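Local coordinates for DUF2179 domain-containing protein (Eubacterium ventriosum, PDB 3HLU), which is of unknown function but forms the DUF2179 domain, a GlnB-like alpha-beta half sandwich, at the C-terminal end of a YitT-family membrane protein, at residues Cys52-Lys56 against Ala57-Lys61. Sequence-based numbering, arbitrary orientation.
Sequences CVMRK and ATLVK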
ATOM      1  N   CYS A  52      -5.987   2.294   8.783  1.00 82.10           N
ATOM      2  CA  CYS A  52      -6.885   3.136   9.522  1.00 81.37           C
ATOM      3  C   CYS A  52      -8.185   3.299   8.754  1.00 85.86           C
ATOM      4  O   CYS A  52      -8.182   3.655   7.582  1.00 86.77           O
ATOM      5  CB  CYS A  52      -6.229   4.487   9.778  1.00 81.03           C
ATOM      6  SG  CYS A  52      -7.205   5.611  10.809  1.00 84.69           S
ATOM      7  N   VAL A  53      -9.300   3.011   9.418  1.00 87.96           N
ATOM      8  CA  VAL A  53     -10.611   3.280   8.848  1.00 89.57           C
ATOM      9  C   VAL A  53     -11.028   4.671   9.276  1.00 90.10           C
ATOM     10  O   VAL A  53     -10.808   5.067  10.419  1.00 90.27           O
ATOM     11  CB  VAL A  53     -11.654   2.269   9.317  1.00 90.85           C
ATOM     12  CG1 VAL A  53     -11.229   0.856   8.939  1.00 88.89           C
ATOM     13  CG2 VAL A  53     -11.847   2.379  10.826  1.00 98.34           C
HETATM   14  N   MSE A  54     -11.616   5.416   8.352  1.00 94.53           N
HETATM   15  CA  MSE A  54     -11.876   6.820   8.595  1.00 95.84           C
HETATM   16  C   MSE A  54     -12.755   7.427   7.514  1.00 98.17           C
HETATM   17  O   MSE A  54     -12.871   6.891   6.420  1.00 97.23           O
HETATM   18  CB  MSE A  54     -10.553   7.576   8.663  1.00 94.03           C
HETATM   19  CG  MSE A  54      -9.921   7.798   7.295  1.00 99.04           C
HETATM   20 SE   MSE A  54      -8.150   8.664   7.343  1.00122.27          SE
HETATM   21  CE  MSE A  54      -7.008   7.073   7.484  1.00 98.53           C
ATOM     22  N   ARG A  55     -13.374   8.554   7.848  1.00100.38           N
ATOM     23  CA  ARG A  55     -14.226   9.292   6.933  1.00102.93           C
ATOM     24  C   ARG A  55     -13.325  10.172   6.067  1.00102.59           C
ATOM     25  O   ARG A  55     -12.178  10.429   6.446  1.00 98.54           O
ATOM     26  CB  ARG A  55     -15.230  10.138   7.734  1.00105.31           C
ATOM     27  CG  ARG A  55     -15.658   9.502   9.069  1.00109.21           C
ATOM     28  CD  ARG A  55     -16.834  10.218   9.732  1.00111.01           C
ATOM     29  NE  ARG A  55     -18.123   9.644   9.330  1.00118.36           N
ATOM     30  CZ  ARG A  55     -19.300  10.004   9.845  1.00121.15           C
ATOM     31  NH1 ARG A  55     -20.427   9.432   9.419  1.00119.10           N
ATOM     32  NH2 ARG A  55     -19.354  10.944  10.785  1.00117.53           N
ATOM     33  N   LYS A  56     -13.831  10.626   4.914  1.00106.25           N
ATOM     34  CA  LYS A  56     -13.039  11.440   3.973  1.00103.48           C
ATOM     35  C   LYS A  56     -12.535  12.782   4.543  1.00101.63           C
ATOM     36  O   LYS A  56     -11.462  13.262   4.175  1.00 98.81           O
ATOM     37  CB  LYS A  56     -13.818  11.703   2.681  1.00110.35           C
ATOM     38  CG  LYS A  56     -14.597  10.500   2.118  1.00120.75           C
ATOM     39  CD  LYS A  56     -15.349  10.878   0.812  1.00126.05           C
ATOM     40  CE  LYS A  56     -16.481   9.893   0.494  1.00129.90           C
ATOM     41  NZ  LYS A  56     -17.446  10.428  -0.511  1.00127.89           N
ATOM     42  N   ALA A  57     -13.312  13.397   5.422  1.00102.24           N
ATOM     43  CA  ALA A  57     -12.893  14.639   6.061  1.00 99.58           C
ATOM     44  C   ALA A  57     -11.616  14.422   6.850  1.00 96.40           C
ATOM     45  O   ALA A  57     -10.689  15.233   6.798  1.00 96.48           O
ATOM     46  CB  ALA A  57     -13.978  15.144   6.975  1.00101.94           C
ATOM     47  N   THR A  58     -11.582  13.325   7.594  1.00 97.03           N
ATOM     48  CA  THR A  58     -10.396  12.950   8.343  1.00 96.07           C
ATOM     49  C   THR A  58      -9.197  12.774   7.393  1.00 93.80           C
ATOM     50  O   THR A  58      -8.063  13.121   7.732  1.00 92.70           O
ATOM     51  CB  THR A  58     -10.619  11.637   9.135  1.00 95.05           C
ATOM     52  OG1 THR A  58     -11.932  11.618   9.715  1.00 94.02           O
ATOM     53  CG2 THR A  58      -9.584  11.496  10.218  1.00 89.32           C
ATOM     54  N   LEU A  59      -9.452  12.238   6.203  1.00 93.17           N
ATOM     55  CA  LEU A  59      -8.383  11.960   5.244  1.00 92.59           C
ATOM     56  C   LEU A  59      -7.612  13.218   4.869  1.00 89.70           C
ATOM     57  O   LEU A  59      -6.406  13.177   4.614  1.00 86.28           O
ATOM     58  CB  LEU A  59      -8.955  11.311   3.987  1.00 93.97           C
ATOM     59  CG  LEU A  59      -7.981  10.885   2.884  1.00 94.84           C
ATOM     60  CD1 LEU A  59      -7.117   9.708   3.328  1.00 93.39           C
ATOM     61  CD2 LEU A  59      -8.749  10.523   1.614  1.00 94.31           C
ATOM     62  N   VAL A  60      -8.320  14.337   4.842  1.00 88.57           N
ATOM     63  CA  VAL A  60      -7.697  15.606   4.539  1.00 86.47           C
ATOM     64  C   VAL A  60      -6.789  16.061   5.679  1.00 87.66           C
ATOM     65  O   VAL A  60      -5.689  16.567   5.448  1.00 86.62           O
ATOM     66  CB  VAL A  60      -8.751  16.663   4.239  1.00 87.67           C
ATOM     67  CG1 VAL A  60      -8.101  18.022   4.062  1.00 83.31           C
ATOM     68  CG2 VAL A  60      -9.540  16.260   2.995  1.00 84.63           C
ATOM     69  N   LYS A  61      -7.235  15.877   6.912  1.00 85.96           N
ATOM     70  CA  LYS A  61      -6.386  16.234   8.037  1.00 88.98           C
ATOM     71  C   LYS A  61      -5.120  15.387   8.034  1.00 85.06           C
ATOM     72  O   LYS A  61      -4.027  15.883   8.277  1.00 84.80           O
ATOM     73  CB  LYS A  61      -7.130  16.086   9.368  1.00 92.19           C
ATOM     74  CG  LYS A  61      -8.402  16.938   9.490  1.00 96.07           C
ATOM     75  CD  LYS A  61      -8.801  17.132  10.963  1.00100.41           C
ATOM     76  CE  LYS A  61     -10.257  17.600  11.125  1.00103.58           C
ATOM     77  NZ  LYS A  61     -11.277  16.543  10.792  1.00102.41           N
TER
HETATM   78  O   HOH W   1     -13.037   9.390  10.927  1.00 77.75           O
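The Arg55-Lys56 peptide is the flat group facing Leu59 and Thr58. At its edge, the Leu59 N-H points to Arg55 O in the carbonyl plane; the N...O distance is 3.3 Å, the C=O...N angle 150° and the angle at the hydrogen 141°, a bent bond. Ala57 N and the Thr58 side chain lie on one side of the plane, with Thr58 CB 3.3 Å from Arg55 O, whereas CG and SE of selenomethionine Met54 lie on the other. One residue further on, a weak bond from Val60 N reaches Lys56 O at 3.4 Å.

Met54 carries CG between its backbone N and carbonyl carbon (chi1 76°) and is extended about the CB-CG bond, which brings SE over the helix backbone, 3.9 Å from Leu59 CA; the chain then bends only at the terminal methyl. Beyond it, SE lies 4.3 Å from Leu59 CD1. Closer to the strand, Met54 CB packs beside Thr58 CB. The four antiparallel strands, in the order 2-3-1-4 with helices after the first and third, have ferredoxin-like topology, consistent with the GlnB-like clan; this contact is the turn from strand 48-54 into helix 56-67. Met54 also reaches Val11 and Met25, so its buried side chain joins sheet and both helices.

Arg55 takes the N-cap position. One water accepts from its backbone N at 3.2 Å and lies 2.8 Å from Thr58 OG1, bridging the cap to the first turn. The guanidinium leads away from the helix. Asp6 OD2 accepts a hydrogen bond from Ala57 N, where its charge would probably complement the helix dipole.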